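Local coordinates for protein high choriolytic enzyme 1 (Oryzias latipes, PDB 3VTG) that cleaves proteins of the inner egg envelope as a zinc metalloprotease of the astacin family, helping to free the fish embryo at hatching, at residues R43-K48 with H99-A104; H103-Q108 with V195-R200; T145-D148 with M153-G156. All blocks are in the same frame, centred on the assembly; numbering follows the deposited sequence.

Interaction 1 (R43-K48 with H99-A104); sequences RAFNGK and HELNHA. With ZN (zinc ion), chain B.
A single ring carries the 43-48 side of this contact, and it rests partly on an amide: Phe45 CZ lies 3.6 Å from Asn102 ND2. The ring and amide planes are turned 42° apart, so the two flat groups meet aslant instead of stacking. Beside the amide, Phe45 CE1 meets Leu101 CD1 at 3.8 Å, and CZ comes equally near Leu101 CB, so one ring end spans two successive residues of helix 94-105. With CG anti to its own carbonyl carbon (chi1 -68°), Phe45 projects from the turn after helix 32-43 at that helix. Phenylalanine suits the buried place because its flat apolar ring can touch both residues; Phe53 meets the same ring edge-to-face. Asn102 can lie against a hydrocarbon because ND2 is hydrogen-bonded to Gln98 O, one turn back.

The other side of the helix bears the HExxH core of the longer HExxHxxGxxH motif of the metzincins, whose last histidine, His109, is the third protein ligand. His99 NE2 and His103 NE2 each bind the zinc ion at 2.1 Å, and water 1, also on the metal, donates to OE2 of the predicted catalytic Glu100 at 2.7 Å. No hydrogen bond crosses between the two segments, consistent with a contact held mainly by dispersion and the exclusion of water, while the metal-binding groups lie on the other side of the helix.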
# COMPACT_ATOMS: atom_id res chain seq x y z
N ARG A 43 7.26 12.09 2.30
CA ARG A 43 6.72 13.40 2.63
C ARG A 43 5.25 13.57 2.25
O ARG A 43 4.56 14.42 2.80
CB ARG A 43 7.56 14.52 2.02
CG ARG A 43 8.84 14.81 2.77
CD ARG A 43 9.44 16.16 2.38
NE ARG A 43 9.81 16.23 0.96
CZ ARG A 43 10.93 15.75 0.44
NH1 ARG A 43 11.83 15.14 1.20
NH2 ARG A 43 11.16 15.87 -0.86
N ALA A 44 4.77 12.74 1.31
CA ALA A 44 3.38 12.79 0.87
C ALA A 44 2.38 12.52 2.00
O ALA A 44 1.20 12.85 1.89
CB ALA A 44 3.16 11.82 -0.28
N PHE A 45 2.86 11.92 3.08
CA PHE A 45 2.02 11.59 4.22
C PHE A 45 1.89 12.75 5.22
O PHE A 45 0.99 12.75 6.05
CB PHE A 45 2.57 10.34 4.93
CG PHE A 45 2.42 9.08 4.12
CD1 PHE A 45 3.35 8.75 3.13
CD2 PHE A 45 1.36 8.22 4.35
CE1 PHE A 45 3.21 7.60 2.38
CE2 PHE A 45 1.21 7.06 3.60
CZ PHE A 45 2.14 6.74 2.62
N ASN A 46 2.78 13.74 5.10
CA ASN A 46 2.88 14.81 6.11
C ASN A 46 1.74 15.82 6.15
O ASN A 46 1.33 16.25 7.23
CB ASN A 46 4.22 15.55 5.96
CG ASN A 46 5.42 14.68 6.27
OD1 ASN A 46 5.28 13.59 6.84
ND2 ASN A 46 6.60 15.15 5.90
N GLY A 47 1.24 16.21 4.98
CA GLY A 47 0.26 17.29 4.88
C GLY A 47 -1.11 16.99 5.45
O GLY A 47 -1.73 17.88 6.05
N LYS A 48 -1.58 15.76 5.29
CA LYS A 48 -2.96 15.41 5.63
C LYS A 48 -3.13 14.19 6.55
O LYS A 48 -4.26 13.78 6.82
CB LYS A 48 -3.81 15.27 4.35
CG LYS A 48 -3.97 16.58 3.58
CD LYS A 48 -5.14 16.55 2.62
CE LYS A 48 -5.44 17.94 2.06
NZ LYS A 48 -5.90 18.89 3.11
N HIS A 99 2.42 3.57 -2.35
CA HIS A 99 1.66 2.32 -2.33
C HIS A 99 2.28 1.34 -1.35
O HIS A 99 1.59 0.78 -0.49
CB HIS A 99 1.59 1.77 -3.75
CG HIS A 99 0.98 0.39 -3.87
ND1 HIS A 99 -0.24 0.18 -4.42
CD2 HIS A 99 1.47 -0.87 -3.53
CE1 HIS A 99 -0.51 -1.14 -4.41
NE2 HIS A 99 0.54 -1.78 -3.87
N GLU A 100 3.60 1.15 -1.45
CA GLU A 100 4.31 0.23 -0.55
C GLU A 100 4.27 0.68 0.91
O GLU A 100 4.08 -0.14 1.81
CB GLU A 100 5.75 0.00 -1.01
CG GLU A 100 5.89 -0.64 -2.38
CD GLU A 100 5.08 -1.92 -2.55
OE1 GLU A 100 4.82 -2.63 -1.55
OE2 GLU A 100 4.69 -2.21 -3.70
N LEU A 101 4.45 1.98 1.14
CA LEU A 101 4.38 2.53 2.48
C LEU A 101 2.98 2.33 3.09
O LEU A 101 2.86 2.09 4.29
CB LEU A 101 4.79 4.00 2.49
CG LEU A 101 6.26 4.29 2.17
CD1 LEU A 101 6.45 5.76 1.84
CD2 LEU A 101 7.19 3.87 3.30
N ASN A 102 1.95 2.40 2.26
CA ASN A 102 0.59 2.09 2.70
C ASN A 102 0.40 0.64 3.14
O ASN A 102 -0.32 0.38 4.11
CB ASN A 102 -0.44 2.48 1.64
CG ASN A 102 -0.94 3.90 1.82
OD1 ASN A 102 -1.73 4.18 2.73
ND2 ASN A 102 -0.47 4.81 0.97
N HIS A 103 1.06 -0.30 2.45
CA HIS A 103 1.09 -1.69 2.92
C HIS A 103 1.70 -1.76 4.30
O HIS A 103 1.15 -2.41 5.19
CB HIS A 103 1.90 -2.59 1.99
CG HIS A 103 1.18 -3.01 0.73
ND1 HIS A 103 -0.09 -3.46 0.72
CD2 HIS A 103 1.63 -3.10 -0.58
CE1 HIS A 103 -0.44 -3.79 -0.54
NE2 HIS A 103 0.62 -3.57 -1.33
N ALA A 104 2.83 -1.08 4.49
CA ALA A 104 3.52 -1.05 5.79
C ALA A 104 2.63 -0.48 6.89
O ALA A 104 2.75 -0.88 8.05
CB ALA A 104 4.83 -0.28 5.69
ZN ZN B . 0.74 -3.78 -3.43
O HOH W 1 2.84 -4.17 -3.37
O HOH W 2 1.18 -4.18 -5.66

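Interaction 2 (H103-Q108 with V195-R200). With ZN (zinc ion), chain B.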
# COMPACT_ATOMS: atom_id res chain seq x y z
N HIS A 103 1.06 -0.30 2.45
CA HIS A 103 1.09 -1.69 2.92
C HIS A 103 1.70 -1.76 4.30
O HIS A 103 1.15 -2.41 5.19
CB HIS A 103 1.90 -2.59 1.99
CG HIS A 103 1.18 -3.01 0.73
ND1 HIS A 103 -0.09 -3.46 0.72
CD2 HIS A 103 1.63 -3.10 -0.58
CE1 HIS A 103 -0.44 -3.79 -0.54
NE2 HIS A 103 0.62 -3.57 -1.33
N ALA A 104 2.83 -1.08 4.49
CA ALA A 104 3.52 -1.05 5.79
C ALA A 104 2.63 -0.48 6.89
O ALA A 104 2.75 -0.88 8.05
CB ALA A 104 4.83 -0.28 5.69
N LEU A 105 1.73 0.43 6.53
CA LEU A 105 0.75 0.97 7.49
C LEU A 105 -0.35 -0.02 7.86
O LEU A 105 -0.99 0.14 8.91
CB LEU A 105 0.14 2.27 6.96
CG LEU A 105 1.05 3.49 6.85
CD1 LEU A 105 0.25 4.67 6.31
CD2 LEU A 105 1.69 3.84 8.18
N GLY A 106 -0.59 -1.02 7.01
CA GLY A 106 -1.59 -2.05 7.27
C GLY A 106 -2.69 -2.17 6.23
O GLY A 106 -3.69 -2.85 6.46
N PHE A 107 -2.51 -1.53 5.07
CA PHE A 107 -3.53 -1.52 4.03
C PHE A 107 -3.28 -2.53 2.91
O PHE A 107 -2.14 -2.72 2.47
CB PHE A 107 -3.72 -0.11 3.46
CG PHE A 107 -4.24 0.85 4.48
CD1 PHE A 107 -5.58 0.83 4.86
CD2 PHE A 107 -3.39 1.76 5.09
CE1 PHE A 107 -6.06 1.70 5.82
CE2 PHE A 107 -3.86 2.64 6.05
CZ PHE A 107 -5.20 2.61 6.41
N GLN A 108 -4.36 -3.15 2.46
CA GLN A 108 -4.30 -4.20 1.44
C GLN A 108 -4.83 -3.69 0.11
O GLN A 108 -5.38 -2.58 0.04
CB GLN A 108 -5.07 -5.43 1.91
CG GLN A 108 -4.59 -5.94 3.26
CD GLN A 108 -5.47 -7.02 3.84
OE1 GLN A 108 -6.34 -6.75 4.67
NE2 GLN A 108 -5.24 -8.25 3.41
N VAL A 195 -8.42 7.43 9.95
CA VAL A 195 -9.35 6.66 10.78
C VAL A 195 -8.61 5.55 11.53
O VAL A 195 -8.76 5.41 12.75
CB VAL A 195 -10.54 6.11 9.96
CG1 VAL A 195 -11.41 5.21 10.83
CG2 VAL A 195 -11.37 7.24 9.38
N LEU A 196 -7.80 4.77 10.82
CA LEU A 196 -7.07 3.66 11.42
C LEU A 196 -6.14 4.11 12.55
O LEU A 196 -6.08 3.49 13.61
CB LEU A 196 -6.29 2.87 10.36
CG LEU A 196 -5.52 1.63 10.82
CD1 LEU A 196 -6.44 0.56 11.37
CD2 LEU A 196 -4.68 1.07 9.68
N TYR A 197 -5.42 5.20 12.31
CA TYR A 197 -4.45 5.71 13.27
C TYR A 197 -5.00 6.84 14.14
O TYR A 197 -4.25 7.46 14.89
CB TYR A 197 -3.15 6.11 12.56
CG TYR A 197 -2.36 4.88 12.15
CD1 TYR A 197 -1.54 4.23 13.07
CD2 TYR A 197 -2.47 4.35 10.87
CE1 TYR A 197 -0.83 3.10 12.71
CE2 TYR A 197 -1.77 3.21 10.50
CZ TYR A 197 -0.95 2.60 11.43
OH TYR A 197 -0.23 1.47 11.11
N ASN A 198 -6.31 7.08 14.06
CA ASN A 198 -6.99 8.09 14.88
C ASN A 198 -6.29 9.45 14.86
O ASN A 198 -6.06 10.07 15.91
CB ASN A 198 -7.20 7.58 16.31
CG ASN A 198 -8.24 8.38 17.08
OD1 ASN A 198 -9.23 8.85 16.51
ND2 ASN A 198 -8.02 8.54 18.38
N CYS A 199 -5.95 9.92 13.66
CA CYS A 199 -5.28 11.20 13.50
C CYS A 199 -6.25 12.36 13.69
O CYS A 199 -7.32 12.39 13.07
CB CYS A 199 -4.62 11.31 12.12
SG CYS A 199 -3.43 10.01 11.71
N ARG A 200 -5.86 13.30 14.54
CA ARG A 200 -6.66 14.48 14.82
C ARG A 200 -5.86 15.76 14.60
O ARG A 200 -4.63 15.72 14.47
CB ARG A 200 -7.19 14.44 16.26
CG ARG A 200 -8.35 13.48 16.46
CD ARG A 200 -8.77 13.40 17.92
NE ARG A 200 -9.10 14.70 18.49
CZ ARG A 200 -9.65 14.90 19.68
NH1 ARG A 200 -9.95 13.86 20.46
NH2 ARG A 200 -9.91 16.13 20.10
ZN ZN B . 0.74 -3.78 -3.43
O HOH W 1 2.84 -4.17 -3.37
O HOH W 2 1.18 -4.18 -5.66
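Leu196 overlaps the far end of the Phe107 ring, its CD2 methyl 3.7 Å from Phe107 CZ. The two side chains come from opposite directions, one from the end of helix 187-196, the other from the chain just past helix 94-105. Both helices finish in Schellman motifs, and the contact joins these two C-terminal ends in the astacin catalytic domain. Gly106 turns the first one: its positive phi of 121° by itself favours glycine, and Gly106 N reaches back to His103 O at 2.9 Å. In the second motif Asn198 takes the positive phi, and Cys199 just after it is tied by a disulfide to Cys50, fixing the tail of the chain to the loop before strand 51-55.

Leucine suits position 196 because CG, anti to the backbone N (chi1 -177°), is carried towards the 103-108 segment, where CD2 touches both the aromatic ring and Leu105 O. Phenylalanine at 107 offers a broad apolar surface in a buried spot, and its backbone serves the metal site as well: His103 ND1 donates to Phe107 O at 2.8 Å, in the carbonyl plane but with the oxygen tilted out of the imidazole plane. That second-shell bond helps set the rotation of a zinc-binding imidazole.

Tyr197 supplies what the other side chains cannot, a polar tip on an apolar ring. Its CE2 packs on Leu105 CB, while its hydroxyl, which also has a weak hydrogen bond with Trp12 N, bonds a carbonyl at the helix end. Tyr197 OH donates to Leu105 O at 2.7 Å, the oxygen lying in the plane of the phenol ring and the donor tilted 18° from the carbonyl plane.

Interaction 3 (T145-D148 with M153-G156); sequences TPYD and MHYG
Tyr147 and His154 meet rim to rim, their planes 80° apart and their centroids separated by 5.5 Å, so that neither ring covers the face of the other. The side chains cross at about a right angle, and the phenol CE2 lies in the plane of the imidazole at its edge. Both have CG anti to the backbone N, which carries the tyrosine's hydroxyl across to the histidine. There His154 NE2 makes a weak, strongly bent hydrogen bond to Tyr147 OH, 2.7 Å long with an N-H...O angle of 120°. The opposite nitrogen is gripped more firmly: His154 ND1 donates to a lone pair of Tyr155 O at 2.7 Å, nearly in the ring plane, with an angle of 159°. The ND1 bond, with the weak one at NE2, is consistent with a fixed orientation of the imidazole. Histidine suits this buried place because it can bond on two sides; tyrosine suits its own by reaching with a polar tip, while its ring stacks on Tyr119. Met153, just before His154, sends its thioether away from Tyr147 to pack beside the zinc-binding His99 and His103, as in the Met-turn characteristic of the metzincin metalloproteases.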
# COMPACT_ATOMS: atom_id res chain seq x y z
N THR A 145 -15.40 3.18 5.14
CA THR A 145 -15.13 3.81 3.86
C THR A 145 -15.63 2.91 2.73
O THR A 145 -15.72 1.70 2.90
CB THR A 145 -13.62 4.13 3.67
OG1 THR A 145 -12.89 2.92 3.43
CG2 THR A 145 -13.06 4.86 4.89
N PRO A 146 -15.98 3.51 1.57
CA PRO A 146 -16.51 2.72 0.47
C PRO A 146 -15.41 2.19 -0.44
O PRO A 146 -14.25 2.60 -0.32
CB PRO A 146 -17.35 3.75 -0.30
CG PRO A 146 -16.59 5.02 -0.12
CD PRO A 146 -15.89 4.93 1.21
N TYR A 147 -15.78 1.27 -1.33
CA TYR A 147 -14.87 0.80 -2.36
C TYR A 147 -14.47 1.99 -3.23
O TYR A 147 -15.31 2.77 -3.65
CB TYR A 147 -15.57 -0.25 -3.21
CG TYR A 147 -14.64 -1.07 -4.06
CD1 TYR A 147 -14.18 -2.31 -3.62
CD2 TYR A 147 -14.21 -0.62 -5.31
CE1 TYR A 147 -13.32 -3.07 -4.39
CE2 TYR A 147 -13.35 -1.37 -6.09
CZ TYR A 147 -12.91 -2.59 -5.63
OH TYR A 147 -12.06 -3.35 -6.40
N ASP A 148 -13.17 2.12 -3.47
CA ASP A 148 -12.62 3.27 -4.19
C ASP A 148 -11.82 2.83 -5.41
O ASP A 148 -10.67 2.40 -5.29
CB ASP A 148 -11.76 4.11 -3.24
CG ASP A 148 -11.23 5.39 -3.88
OD1 ASP A 148 -11.58 5.71 -5.03
OD2 ASP A 148 -10.44 6.07 -3.20
N MET A 153 -4.19 1.81 -4.04
CA MET A 153 -4.06 0.39 -3.71
C MET A 153 -4.80 -0.54 -4.68
O MET A 153 -4.75 -1.76 -4.52
CB MET A 153 -4.53 0.11 -2.27
CG MET A 153 -3.87 0.98 -1.20
SD MET A 153 -2.06 0.98 -1.26
CE MET A 153 -1.69 -0.68 -0.70
N HIS A 154 -5.47 0.02 -5.67
CA HIS A 154 -6.22 -0.78 -6.64
C HIS A 154 -5.34 -1.22 -7.77
O HIS A 154 -4.66 -0.40 -8.38
CB HIS A 154 -7.41 0.01 -7.18
CG HIS A 154 -8.54 -0.85 -7.68
ND1 HIS A 154 -8.40 -1.73 -8.69
CD2 HIS A 154 -9.87 -0.94 -7.27
CE1 HIS A 154 -9.58 -2.36 -8.91
NE2 HIS A 154 -10.47 -1.87 -8.04
N TYR A 155 -5.36 -2.52 -8.07
CA TYR A 155 -4.70 -3.05 -9.26
C TYR A 155 -5.28 -2.44 -10.54
O TYR A 155 -6.48 -2.13 -10.61
CB TYR A 155 -4.90 -4.57 -9.34
CG TYR A 155 -3.91 -5.45 -8.60
CD1 TYR A 155 -3.02 -4.93 -7.65
CD2 TYR A 155 -3.90 -6.82 -8.83
CE1 TYR A 155 -2.14 -5.76 -6.97
CE2 TYR A 155 -3.03 -7.66 -8.16
CZ TYR A 155 -2.15 -7.13 -7.24
OH TYR A 155 -1.28 -7.97 -6.58
N GLY A 156 -4.44 -2.29 -11.56
CA GLY A 156 -4.92 -1.97 -12.90
C GLY A 156 -5.68 -3.15 -13.50
O GLY A 156 -5.56 -4.28 -13.01

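Interactions 1 and 2 lie 9 Å apart between centres and share helix 94-105: the first packs its flank, the second its C-terminal end, and they join where Phe45 CE2 meets Leu105 CD1 at 3.7 Å. Interaction 3 sits about 16 Å from the first and 15 Å from the second, in the loop region between strands 120-122 and 169-171. It follows interaction 1 along the chain and falls between the two segments of interaction 2. Met153 links it to the others, its CE lying 3.4 Å from His103 CE1. The three contacts thus touch the zinc-binding helix on its flank, at its C-terminal end and, through Met153, beside its histidines.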